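Local atomic coordinates of beta-N-acetylhexosaminidase (Beutenbergia cavernae, PDB entry 5BU9), a protein that probably hydrolyses terminal non-reducing N-acetyl-D-hexosamine residues from N-acetyl-beta-D-hexosaminides, as a member of glycosyl hydrolase family 3. Residues 12-17 with 324-329; 154-159 with 165-170; 279-284 with 302-307. All coordinates share one frame; numbering follows the deposited sequence.

Overall arrangement
All three contacts belong to the single TIM-barrel-type domain of this family 3 glycoside hydrolase. Interaction 1 joins the N-terminal part of the chain to helix 320-336 near the C-terminus, so the other two are nested within the long loop it closes; interaction 2 comes first, then interaction 3. Interactions 1 and 3, their centres about 14 Å apart, touch where Val17 CG2 packs on Pro302 CB at 3.5 Å; together they pack helices around the place where the last strand, 296-298, meets the first, 15-20. Interaction 2 packs a loop on a helix across the barrel, about 30 Å from interaction 1 and 33 Å from interaction 3, centre to centre.

Interaction 1: residues 12-17 with 324-329; sequences GQLFMV and AIVDDA
Val326 is the first residue of helix 320-336 within 324-329 to reach Leu14, in a contact that is buried and wholly apolar. Its nearer methyl does the touching: Val326 CG1 lies 4.0 Å from Leu14 CD1. That methyl stands anti to the backbone N of Val326 (chi1 163°), which turns it to the leucine, with the other branch, CG2, just behind. The two side chains run obliquely past each other. One residue further on, Asp327 starts out away from Leu14, yet its OD1 makes a salt bridge with Arg10 NE of helix 7-12, a second tie between this helix and the N-terminal region. Asp328 likewise sets off away from the leucine and pairs through OD1 with Arg331 of its own helix.

Here the TIM barrel closes, strand 15-20 pairing in parallel with 39-43 and with 296-298, the first strand with the last. Leu14 sits just ahead of that first strand, in a type I turn from Gly12 to Phe15 that follows helix 7-12. A helix from the C-terminal end of the chain is thus packed against the entrance to the first strand, with 306 residues between the two segments.

Ala329, three residues beyond Val326 and so on the same side of the helix, takes the fuller share. Its CB is straddled by both leucine methyls, with Leu14 CD2 at 3.5 Å and Leu14 CD1 at 3.9 Å from Ala329 CB; CD1 is therefore shared with Val326, while CD2 settles on the alanine. Leu14 CD2 also rests on the backbone, 3.6 Å from Ala329 C. Ile289 of helix 281-291 packs on Leu14 as well.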
ATOM      1  N   GLY A  12     -15.562   6.855  -1.304  1.00 44.16           N
ATOM      2  CA  GLY A  12     -14.404   7.726  -1.306  1.00 28.54           C
ATOM      3  C   GLY A  12     -13.344   7.245  -0.344  1.00 42.18           C
ATOM      4  O   GLY A  12     -12.155   7.337  -0.630  1.00 29.60           O
ATOM      5  N   GLN A  13     -13.752   6.670   0.779  1.00 35.89           N
ATOM      6  CA  GLN A  13     -12.758   6.141   1.720  1.00 29.57           C
ATOM      7  C   GLN A  13     -11.943   4.943   1.205  1.00 34.86           C
ATOM      8  O   GLN A  13     -10.912   4.616   1.801  1.00 35.40           O
ATOM      9  CB  GLN A  13     -13.445   5.731   3.023  1.00 31.36           C
ATOM     10  CG  GLN A  13     -14.036   6.873   3.731  1.00 32.88           C
ATOM     11  CD  GLN A  13     -12.987   7.810   4.271  1.00 59.04           C
ATOM     12  OE1 GLN A  13     -12.049   7.384   4.948  1.00 33.58           O
ATOM     13  NE2 GLN A  13     -13.128   9.095   3.960  1.00 33.43           N
ATOM     14  N   LEU A  14     -12.444   4.274   0.153  1.00 35.00           N
ATOM     15  CA  LEU A  14     -11.820   3.082  -0.447  1.00 27.61           C
ATOM     16  C   LEU A  14     -10.775   3.426  -1.517  1.00 30.47           C
ATOM     17  O   LEU A  14     -10.279   2.540  -2.233  1.00 33.44           O
ATOM     18  CB  LEU A  14     -12.902   2.167  -1.047  1.00 28.01           C
ATOM     19  CG  LEU A  14     -14.093   1.818  -0.140  1.00 29.26           C
ATOM     20  CD1 LEU A  14     -14.958   0.769  -0.835  1.00 30.31           C
ATOM     21  CD2 LEU A  14     -13.628   1.317   1.239  1.00 30.20           C
ATOM     22  N   PHE A  15     -10.429   4.710  -1.633  1.00 32.24           N
ATOM     23  CA  PHE A  15      -9.425   5.128  -2.609  1.00 30.44           C
ATOM     24  C   PHE A  15      -8.266   5.913  -1.992  1.00 32.69           C
ATOM     25  O   PHE A  15      -8.434   6.652  -1.017  1.00 35.11           O
ATOM     26  CB  PHE A  15     -10.066   5.964  -3.712  1.00 25.39           C
ATOM     27  CG  PHE A  15     -10.861   5.157  -4.696  1.00 33.53           C
ATOM     28  CD1 PHE A  15     -12.172   4.780  -4.412  1.00 31.90           C
ATOM     29  CD2 PHE A  15     -10.310   4.782  -5.905  1.00 25.74           C
ATOM     30  CE1 PHE A  15     -12.917   4.041  -5.315  1.00 34.41           C
ATOM     31  CE2 PHE A  15     -11.047   4.042  -6.828  1.00 40.27           C
ATOM     32  CZ  PHE A  15     -12.354   3.673  -6.535  1.00 34.15           C
HETATM   33  N   MSE A  16      -7.085   5.728  -2.573  1.00 28.38           N
HETATM   34  CA  MSE A  16      -5.914   6.498  -2.200  1.00 30.52           C
HETATM   35  C   MSE A  16      -5.356   7.157  -3.469  1.00 34.58           C
HETATM   36  O   MSE A  16      -4.866   6.473  -4.367  1.00 32.02           O
HETATM   37  CB  MSE A  16      -4.868   5.616  -1.498  1.00 26.07           C
HETATM   38  CG  MSE A  16      -3.674   6.427  -0.929  1.00 27.14           C
HETATM   39 SE   MSE A  16      -2.383   5.320   0.027  0.72 36.20          SE
HETATM   40  CE  MSE A  16      -3.198   5.367   1.788  1.00 28.97           C
ATOM     41  N   VAL A  17      -5.455   8.484  -3.573  1.00 26.44           N
ATOM     42  CA  VAL A  17      -5.066   9.130  -4.842  1.00 27.64           C
ATOM     43  C   VAL A  17      -3.736   9.843  -4.690  1.00 35.85           C
ATOM     44  O   VAL A  17      -3.465  10.494  -3.671  1.00 30.99           O
ATOM     45  CB  VAL A  17      -6.154  10.082  -5.360  1.00 36.84           C
ATOM     46  CG1 VAL A  17      -6.437  11.174  -4.356  1.00 39.89           C
ATOM     47  CG2 VAL A  17      -5.706  10.701  -6.656  1.00 27.19           C
ATOM     48  N   ALA A 324     -22.855  -4.216  -0.224  1.00 29.55           N
ATOM     49  CA  ALA A 324     -22.575  -4.753   1.101  1.00 35.01           C
ATOM     50  C   ALA A 324     -21.066  -4.923   1.250  1.00 35.08           C
ATOM     51  O   ALA A 324     -20.503  -4.649   2.313  1.00 39.74           O
ATOM     52  CB  ALA A 324     -23.328  -6.088   1.349  1.00 32.26           C
ATOM     53  N   ILE A 325     -20.408  -5.318   0.168  1.00 34.33           N
ATOM     54  CA  ILE A 325     -18.954  -5.441   0.157  1.00 28.01           C
ATOM     55  C   ILE A 325     -18.274  -4.081   0.383  1.00 44.00           C
ATOM     56  O   ILE A 325     -17.354  -3.953   1.206  1.00 33.12           O
ATOM     57  CB  ILE A 325     -18.481  -6.116  -1.146  1.00 34.77           C
ATOM     58  CG1 ILE A 325     -18.874  -7.615  -1.108  1.00 31.64           C
ATOM     59  CG2 ILE A 325     -16.946  -5.916  -1.353  1.00 28.64           C
ATOM     60  CD1 ILE A 325     -18.675  -8.351  -2.454  1.00 30.62           C
ATOM     61  N   VAL A 326     -18.734  -3.076  -0.341  1.00 34.64           N
ATOM     62  CA  VAL A 326     -18.296  -1.697  -0.147  1.00 41.03           C
ATOM     63  C   VAL A 326     -18.463  -1.247   1.297  1.00 39.25           C
ATOM     64  O   VAL A 326     -17.547  -0.682   1.871  1.00 40.33           O
ATOM     65  CB  VAL A 326     -19.056  -0.764  -1.091  1.00 30.62           C
ATOM     66  CG1 VAL A 326     -18.946   0.679  -0.642  1.00 27.97           C
ATOM     67  CG2 VAL A 326     -18.497  -0.923  -2.515  1.00 33.41           C
ATOM     68  N   ASP A 327     -19.613  -1.521   1.907  1.00 43.41           N
ATOM     69  CA  ASP A 327     -19.847  -1.075   3.288  1.00 29.95           C
ATOM     70  C   ASP A 327     -18.893  -1.720   4.299  1.00 54.87           C
ATOM     71  O   ASP A 327     -18.474  -1.064   5.257  1.00 39.94           O
ATOM     72  CB  ASP A 327     -21.299  -1.332   3.715  1.00 34.30           C
ATOM     73  CG  ASP A 327     -22.256  -0.264   3.181  1.00 53.63           C
ATOM     74  OD1 ASP A 327     -21.749   0.751   2.675  1.00 47.42           O
ATOM     75  OD2 ASP A 327     -23.502  -0.425   3.244  1.00 54.25           O
ATOM     76  N   ASP A 328     -18.548  -2.989   4.094  1.00 33.31           N
ATOM     77  CA  ASP A 328     -17.598  -3.673   4.982  1.00 35.24           C
ATOM     78  C   ASP A 328     -16.200  -3.070   4.865  1.00 31.41           C
ATOM     79  O   ASP A 328     -15.441  -2.954   5.842  1.00 42.91           O
ATOM     80  CB  ASP A 328     -17.510  -5.169   4.645  1.00 31.04           C
ATOM     81  CG  ASP A 328     -18.752  -5.958   5.061  1.00 59.43           C
ATOM     82  OD1 ASP A 328     -19.639  -5.399   5.738  1.00 45.18           O
ATOM     83  OD2 ASP A 328     -18.834  -7.155   4.707  1.00 44.07           O
ATOM     84  N   ALA A 329     -15.843  -2.748   3.629  1.00 33.97           N
ATOM     85  CA  ALA A 329     -14.544  -2.192   3.336  1.00 28.64           C
ATOM     86  C   ALA A 329     -14.400  -0.824   4.033  1.00 32.06           C
ATOM     87  O   ALA A 329     -13.403  -0.567   4.701  1.00 31.90           O
ATOM     88  CB  ALA A 329     -14.355  -2.063   1.817  1.00 34.11           C
TER

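Interaction 2: residues 154-159 with 165-170; sequences REFGYD and SHANAF
An aromatic ring laid on a helix makes this buried apolar contact: Phe156, in the loop that leads into helix 160-176, folds back over the second and third turns of that helix. The ring lies with one face over the backbone at His166 and Ala167, and Ala167 N stands 4.1 Å above its plane, over the centre. Around this seat the ring atoms divide their partners. On one side Phe156 CD1 meets His166 CB at 3.6 Å; on the other Phe156 CE2 meets Ala167 CB at 3.7 Å. The far end of the ring, Phe156 CZ, reaches Phe170 CB at 4.3 Å, one turn further along.

The loop comes after strand 128-129 of the TIM-barrel-type domain, and the helix it covers leads on to strand 180-186. Asp159 is the N-cap of this helix, so the chain turns from loop to helix only three residues after Phe156.

Of the His166 side chain, CB is what meets the phenyl ring. With CG beside its backbone N (chi1 -67°), the imidazole heads away from Phe156, and its ND1 is hydrogen-bonded to Thr162 O, one turn earlier, which helps to set the imidazole's orientation, together with a weak bond from NE2 to Leu105 O. Ala99 and Gln102 of helix 99-102, Leu110 of helix 107-123 and Pro132 also pack round Phe156.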
ATOM      1  N   ARG A 154      15.530  -4.293  -2.255  1.00 31.98           N
ATOM      2  CA  ARG A 154      14.403  -3.905  -1.401  1.00 38.71           C
ATOM      3  C   ARG A 154      13.967  -4.993  -0.437  1.00 41.53           C
ATOM      4  O   ARG A 154      13.073  -4.758   0.369  1.00 42.22           O
ATOM      5  CB  ARG A 154      13.213  -3.497  -2.246  1.00 30.86           C
ATOM      6  CG  ARG A 154      13.502  -2.308  -3.120  1.00 29.23           C
ATOM      7  CD  ARG A 154      12.389  -2.208  -4.166  1.00 29.66           C
ATOM      8  NE  ARG A 154      11.079  -1.866  -3.600  1.00 30.64           N
ATOM      9  CZ  ARG A 154       9.929  -1.936  -4.280  1.00 36.67           C
ATOM     10  NH1 ARG A 154       9.919  -2.356  -5.537  1.00 28.28           N
ATOM     11  NH2 ARG A 154       8.781  -1.608  -3.705  1.00 26.39           N
ATOM     12  N   GLU A 155      14.610  -6.159  -0.518  1.00 32.94           N
ATOM     13  CA  GLU A 155      14.346  -7.293   0.368  1.00 33.71           C
ATOM     14  C   GLU A 155      15.226  -7.147   1.613  1.00 35.29           C
ATOM     15  O   GLU A 155      16.310  -6.582   1.537  1.00 42.98           O
ATOM     16  CB  GLU A 155      14.623  -8.655  -0.328  1.00 33.91           C
ATOM     17  CG  GLU A 155      16.149  -9.090  -0.415  1.00 35.30           C
ATOM     18  CD  GLU A 155      16.881  -8.455  -1.600  1.00 47.41           C
ATOM     19  OE1 GLU A 155      16.311  -7.549  -2.238  1.00 43.41           O
ATOM     20  OE2 GLU A 155      18.028  -8.840  -1.892  1.00 47.07           O
ATOM     21  N   PHE A 156      14.745  -7.653   2.749  1.00 53.31           N
ATOM     22  CA  PHE A 156      15.519  -7.642   3.993  1.00 39.24           C
ATOM     23  C   PHE A 156      16.445  -8.858   4.058  1.00 43.06           C
ATOM     24  O   PHE A 156      17.405  -8.865   4.811  1.00 43.99           O
ATOM     25  CB  PHE A 156      14.598  -7.620   5.215  1.00 37.78           C
ATOM     26  CG  PHE A 156      13.998  -6.262   5.527  1.00 52.56           C
ATOM     27  CD1 PHE A 156      14.743  -5.290   6.194  1.00 38.06           C
ATOM     28  CD2 PHE A 156      12.674  -5.976   5.194  1.00 35.82           C
ATOM     29  CE1 PHE A 156      14.196  -4.051   6.505  1.00 54.57           C
ATOM     30  CE2 PHE A 156      12.115  -4.738   5.494  1.00 53.44           C
ATOM     31  CZ  PHE A 156      12.879  -3.771   6.154  1.00 45.08           C
ATOM     32  N   GLY A 157      16.167  -9.870   3.248  1.00 41.10           N
ATOM     33  CA  GLY A 157      16.903 -11.126   3.302  1.00 39.72           C
ATOM     34  C   GLY A 157      16.211 -12.238   2.502  1.00 56.27           C
ATOM     35  O   GLY A 157      15.337 -11.970   1.684  1.00 52.17           O
ATOM     36  N   TYR A 158      16.581 -13.485   2.764  1.00 45.42           N
ATOM     37  CA  TYR A 158      16.350 -14.576   1.823  1.00 47.00           C
ATOM     38  C   TYR A 158      15.673 -15.758   2.488  1.00 48.76           C
ATOM     39  O   TYR A 158      15.660 -16.857   1.953  1.00 46.52           O
ATOM     40  CB  TYR A 158      17.682 -14.999   1.198  1.00 50.70           C
ATOM     41  CG  TYR A 158      18.374 -13.800   0.627  1.00 48.97           C
ATOM     42  CD1 TYR A 158      17.953 -13.265  -0.571  1.00 38.52           C
ATOM     43  CD2 TYR A 158      19.395 -13.156   1.314  1.00 49.38           C
ATOM     44  CE1 TYR A 158      18.533 -12.130  -1.105  1.00 46.08           C
ATOM     45  CE2 TYR A 158      19.989 -12.007   0.782  1.00 48.28           C
ATOM     46  CZ  TYR A 158      19.546 -11.503  -0.426  1.00 51.13           C
ATOM     47  OH  TYR A 158      20.110 -10.386  -0.979  1.00 54.54           O
ATOM     48  N   ASP A 159      15.133 -15.510   3.675  1.00 46.84           N
ATOM     49  CA  ASP A 159      14.332 -16.484   4.409  1.00 54.75           C
ATOM     50  C   ASP A 159      13.311 -15.780   5.313  1.00 39.87           C
ATOM     51  O   ASP A 159      13.446 -14.583   5.634  1.00 40.60           O
ATOM     52  CB  ASP A 159      15.225 -17.399   5.249  1.00 57.14           C
ATOM     53  CG  ASP A 159      16.139 -16.621   6.173  1.00 43.66           C
ATOM     54  OD1 ASP A 159      15.680 -16.205   7.266  1.00 75.25           O
ATOM     55  OD2 ASP A 159      17.311 -16.412   5.786  1.00 60.25           O
ATOM     56  N   SER A 165      12.037 -10.698  11.290  1.00 42.44           N
ATOM     57  CA  SER A 165      12.625  -9.993  12.425  1.00 43.80           C
ATOM     58  C   SER A 165      13.024  -8.546  12.049  1.00 43.27           C
ATOM     59  O   SER A 165      12.934  -7.636  12.864  1.00 51.51           O
ATOM     60  CB  SER A 165      13.823 -10.765  12.988  1.00 45.51           C
ATOM     61  OG  SER A 165      14.873 -10.911  12.052  1.00 48.36           O
ATOM     62  N   HIS A 166      13.431  -8.319  10.810  1.00 42.25           N
ATOM     63  CA  HIS A 166      13.829  -6.976  10.469  1.00 45.45           C
ATOM     64  C   HIS A 166      12.630  -6.123  10.079  1.00 51.41           C
ATOM     65  O   HIS A 166      12.503  -4.995  10.575  1.00 42.00           O
ATOM     66  CB  HIS A 166      14.914  -7.011   9.395  1.00 48.05           C
ATOM     67  CG  HIS A 166      16.186  -7.609   9.904  1.00 65.15           C
ATOM     68  ND1 HIS A 166      16.392  -8.968   9.953  1.00 49.72           N
ATOM     69  CD2 HIS A 166      17.271  -7.041  10.479  1.00 44.56           C
ATOM     70  CE1 HIS A 166      17.572  -9.212  10.496  1.00 57.14           C
ATOM     71  NE2 HIS A 166      18.126  -8.060  10.825  1.00 49.69           N
ATOM     72  N   ALA A 167      11.726  -6.646   9.253  1.00 39.03           N
ATOM     73  CA  ALA A 167      10.574  -5.840   8.851  1.00 37.66           C
ATOM     74  C   ALA A 167       9.719  -5.525  10.069  1.00 40.00           C
ATOM     75  O   ALA A 167       9.176  -4.420  10.182  1.00 37.76           O
ATOM     76  CB  ALA A 167       9.741  -6.532   7.766  1.00 41.09           C
ATOM     77  N   ASN A 168       9.617  -6.469  11.001  1.00 39.34           N
ATOM     78  CA  ASN A 168       8.793  -6.229  12.188  1.00 40.02           C
ATOM     79  C   ASN A 168       9.450  -5.194  13.104  1.00 47.85           C
ATOM     80  O   ASN A 168       8.765  -4.450  13.808  1.00 48.19           O
ATOM     81  CB  ASN A 168       8.532  -7.524  12.968  1.00 50.65           C
ATOM     82  CG  ASN A 168       7.530  -8.415  12.284  1.00 62.90           C
ATOM     83  OD1 ASN A 168       6.831  -7.981  11.363  1.00 51.99           O
ATOM     84  ND2 ASN A 168       7.450  -9.671  12.726  1.00 43.34           N
ATOM     85  N   ALA A 169      10.781  -5.165  13.083  1.00 42.21           N
ATOM     86  CA  ALA A 169      11.539  -4.198  13.849  1.00 43.11           C
ATOM     87  C   ALA A 169      11.261  -2.830  13.240  1.00 46.68           C
ATOM     88  O   ALA A 169      10.959  -1.876  13.949  1.00 42.42           O
ATOM     89  CB  ALA A 169      12.995  -4.520  13.810  1.00 44.11           C
ATOM     90  N   PHE A 170      11.315  -2.768  11.908  1.00 40.58           N
ATOM     91  CA  PHE A 170      11.089  -1.523  11.159  1.00 59.44           C
ATOM     92  C   PHE A 170       9.684  -1.004  11.473  1.00 39.91           C
ATOM     93  O   PHE A 170       9.514   0.153  11.812  1.00 38.89           O
ATOM     94  CB  PHE A 170      11.319  -1.785   9.651  1.00 38.07           C
ATOM     95  CG  PHE A 170      11.008  -0.620   8.717  1.00 47.64           C
ATOM     96  CD1 PHE A 170       9.705  -0.366   8.291  1.00 35.45           C
ATOM     97  CD2 PHE A 170      12.035   0.137   8.168  1.00 38.70           C
ATOM     98  CE1 PHE A 170       9.428   0.650   7.396  1.00 36.58           C
ATOM     99  CE2 PHE A 170      11.762   1.150   7.267  1.00 35.55           C
ATOM    100  CZ  PHE A 170      10.446   1.413   6.879  1.00 34.29           C
TER

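Interaction 3: residues 279-284 with 302-307; sequences WSPADR and PSIAAE
Pro281 carries most of this contact, meeting both Ile304 and Glu307 at the start of helix 281-291. Two residues before it, Trp279 O takes two hydrogen bonds from Arg284, 2.9 Å to NE and 2.9 Å to NH2, side-on and in the guanidinium plane. Ser280 is the N-cap of the helix, its OG accepting from Asp283 N at 3.0 Å. Pro281 CB then lies 4.1 Å from Ile304 CD1, the two side chains crossing at about a right angle, and Pro281 CG lies 3.6 Å from Glu307 OE1. Glu307 OE1 accepts a hydrogen bond from a water at 2.9 Å, and that water accepts from Ala282 N at 3.1 Å, so an early backbone N-H of the helix is linked to Glu307 through solvent. Arg284 presents NH1 to Ile304 CD1 at 3.8 Å; the double grip on Trp279 O fixes the orientation of its guanidinium plane, and NH1 itself is hydrogen-bonded to Val270 O. The contact brings the start of helix 281-291 against the 3-10 segment 302-304 and the first turn of helix 305-318, with Met308 packing on Pro281, and Pro302 and Ala305 resting on Val17 of strand 15-20.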
ATOM      1  N   TRP A 279      -7.575  -4.173 -18.210  1.00 25.19           N
ATOM      2  CA  TRP A 279      -8.870  -3.840 -17.611  1.00 25.72           C
ATOM      3  C   TRP A 279      -9.080  -2.341 -17.582  1.00 39.96           C
ATOM      4  O   TRP A 279      -8.126  -1.593 -17.379  1.00 24.10           O
ATOM      5  CB  TRP A 279      -8.962  -4.389 -16.179  1.00 23.49           C
ATOM      6  CG  TRP A 279      -8.960  -5.890 -16.124  1.00 25.58           C
ATOM      7  CD1 TRP A 279     -10.072  -6.725 -16.122  1.00 23.63           C
ATOM      8  CD2 TRP A 279      -7.812  -6.748 -16.027  1.00 26.83           C
ATOM      9  NE1 TRP A 279      -9.666  -8.036 -16.052  1.00 28.85           N
ATOM     10  CE2 TRP A 279      -8.291  -8.085 -15.999  1.00 30.96           C
ATOM     11  CE3 TRP A 279      -6.424  -6.524 -15.989  1.00 24.96           C
ATOM     12  CZ2 TRP A 279      -7.442  -9.180 -15.917  1.00 23.51           C
ATOM     13  CZ3 TRP A 279      -5.565  -7.628 -15.898  1.00 26.03           C
ATOM     14  CH2 TRP A 279      -6.087  -8.943 -15.870  1.00 24.84           C
ATOM     15  N   SER A 280     -10.321  -1.899 -17.783  1.00 24.30           N
ATOM     16  CA  SER A 280     -10.629  -0.494 -17.655  1.00 31.67           C
ATOM     17  C   SER A 280     -10.303  -0.037 -16.222  1.00 28.35           C
ATOM     18  O   SER A 280     -10.288  -0.839 -15.275  1.00 28.91           O
ATOM     19  CB  SER A 280     -12.125  -0.257 -17.970  1.00 25.25           C
ATOM     20  OG  SER A 280     -12.891  -0.634 -16.846  1.00 28.43           O
ATOM     21  N   PRO A 281     -10.066   1.263 -16.036  1.00 27.94           N
ATOM     22  CA  PRO A 281      -9.852   1.738 -14.665  1.00 24.16           C
ATOM     23  C   PRO A 281     -11.005   1.380 -13.731  1.00 43.79           C
ATOM     24  O   PRO A 281     -10.774   1.027 -12.590  1.00 27.14           O
ATOM     25  CB  PRO A 281      -9.756   3.247 -14.838  1.00 24.69           C
ATOM     26  CG  PRO A 281      -9.174   3.403 -16.273  1.00 26.80           C
ATOM     27  CD  PRO A 281      -9.843   2.314 -17.055  1.00 25.03           C
ATOM     28  N   ALA A 282     -12.237   1.494 -14.217  1.00 25.02           N
ATOM     29  CA  ALA A 282     -13.414   1.147 -13.431  1.00 28.53           C
ATOM     30  C   ALA A 282     -13.356  -0.320 -13.006  1.00 25.25           C
ATOM     31  O   ALA A 282     -13.527  -0.637 -11.829  1.00 27.94           O
ATOM     32  CB  ALA A 282     -14.671   1.430 -14.246  1.00 28.51           C
ATOM     33  N   ASP A 283     -13.051  -1.222 -13.946  1.00 23.91           N
ATOM     34  CA  ASP A 283     -12.963  -2.657 -13.576  1.00 23.77           C
ATOM     35  C   ASP A 283     -11.821  -2.968 -12.613  1.00 36.36           C
ATOM     36  O   ASP A 283     -11.966  -3.852 -11.760  1.00 28.86           O
ATOM     37  CB  ASP A 283     -12.825  -3.553 -14.805  1.00 28.56           C
ATOM     38  CG  ASP A 283     -14.127  -3.665 -15.585  1.00 35.72           C
ATOM     39  OD1 ASP A 283     -15.164  -3.177 -15.072  1.00 43.36           O
ATOM     40  OD2 ASP A 283     -14.108  -4.228 -16.701  1.00 44.35           O
ATOM     41  N   ARG A 284     -10.698  -2.263 -12.721  1.00 23.32           N
ATOM     42  CA  ARG A 284      -9.623  -2.487 -11.746  1.00 34.27           C
ATOM     43  C   ARG A 284     -10.135  -2.265 -10.322  1.00 28.61           C
ATOM     44  O   ARG A 284      -9.861  -3.059  -9.399  1.00 29.06           O
ATOM     45  CB  ARG A 284      -8.433  -1.568 -12.009  1.00 27.01           C
ATOM     46  CG  ARG A 284      -7.813  -1.769 -13.351  1.00 23.22           C
ATOM     47  CD  ARG A 284      -6.779  -0.728 -13.633  1.00 23.45           C
ATOM     48  NE  ARG A 284      -6.780  -0.482 -15.069  1.00 23.76           N
ATOM     49  CZ  ARG A 284      -6.252   0.581 -15.650  1.00 41.79           C
ATOM     50  NH1 ARG A 284      -5.610   1.513 -14.934  1.00 24.40           N
ATOM     51  NH2 ARG A 284      -6.368   0.705 -16.953  1.00 26.73           N
ATOM     52  N   PRO A 302      -3.067   9.852 -11.240  1.00 38.48           N
ATOM     53  CA  PRO A 302      -4.275  10.197 -10.480  1.00 28.12           C
ATOM     54  C   PRO A 302      -5.416  10.701 -11.382  1.00 31.23           C
ATOM     55  O   PRO A 302      -6.538  10.834 -10.913  1.00 29.38           O
ATOM     56  CB  PRO A 302      -3.798  11.284  -9.508  1.00 28.91           C
ATOM     57  CG  PRO A 302      -2.508  11.853 -10.137  1.00 29.88           C
ATOM     58  CD  PRO A 302      -1.924  10.762 -11.007  1.00 30.03           C
ATOM     59  N   SER A 303      -5.171  10.919 -12.670  1.00 30.20           N
ATOM     60  CA  SER A 303      -6.235  11.481 -13.515  1.00 37.87           C
ATOM     61  C   SER A 303      -7.403  10.534 -13.680  1.00 39.11           C
ATOM     62  O   SER A 303      -8.476  10.974 -14.060  1.00 35.25           O
ATOM     63  CB  SER A 303      -5.726  11.887 -14.912  1.00 29.99           C
ATOM     64  OG  SER A 303      -5.462  10.741 -15.707  1.00 37.77           O
ATOM     65  N   ILE A 304      -7.214   9.241 -13.405  1.00 35.28           N
ATOM     66  CA  ILE A 304      -8.322   8.294 -13.587  1.00 26.66           C
ATOM     67  C   ILE A 304      -9.056   7.976 -12.278  1.00 30.82           C
ATOM     68  O   ILE A 304      -9.979   7.191 -12.268  1.00 30.39           O
ATOM     69  CB  ILE A 304      -7.839   7.003 -14.249  1.00 33.05           C
ATOM     70  CG1 ILE A 304      -6.747   6.354 -13.402  1.00 25.84           C
ATOM     71  CG2 ILE A 304      -7.375   7.292 -15.718  1.00 30.10           C
ATOM     72  CD1 ILE A 304      -6.224   5.096 -13.989  1.00 38.73           C
ATOM     73  N   ALA A 305      -8.657   8.589 -11.169  1.00 32.23           N
ATOM     74  CA  ALA A 305      -9.323   8.312  -9.911  1.00 29.89           C
ATOM     75  C   ALA A 305     -10.816   8.680  -9.974  1.00 39.68           C
ATOM     76  O   ALA A 305     -11.652   7.932  -9.498  1.00 31.28           O
ATOM     77  CB  ALA A 305      -8.639   9.056  -8.772  1.00 26.40           C
ATOM     78  N   ALA A 306     -11.144   9.835 -10.549  1.00 30.26           N
ATOM     79  CA  ALA A 306     -12.530  10.315 -10.575  1.00 37.01           C
ATOM     80  C   ALA A 306     -13.465   9.300 -11.202  1.00 39.43           C
ATOM     81  O   ALA A 306     -14.506   8.974 -10.625  1.00 35.78           O
ATOM     82  CB  ALA A 306     -12.636  11.680 -11.341  1.00 30.49           C
ATOM     83  N   GLU A 307     -13.114   8.804 -12.391  1.00 29.02           N
ATOM     84  CA  GLU A 307     -14.012   7.866 -13.070  1.00 30.62           C
ATOM     85  C   GLU A 307     -14.082   6.491 -12.355  1.00 33.57           C
ATOM     86  O   GLU A 307     -15.094   5.797 -12.462  1.00 39.49           O
ATOM     87  CB  GLU A 307     -13.594   7.688 -14.517  1.00 30.65           C
ATOM     88  CG  GLU A 307     -12.481   6.660 -14.701  1.00 44.44           C
ATOM     89  CD  GLU A 307     -11.743   6.859 -16.010  1.00 50.31           C
ATOM     90  OE1 GLU A 307     -11.688   5.911 -16.836  1.00 40.83           O
ATOM     91  OE2 GLU A 307     -11.242   7.988 -16.203  1.00 43.71           O
TER
HETATM   92  O   HOH W   1     -13.080   3.385 -16.486  1.00 36.27           O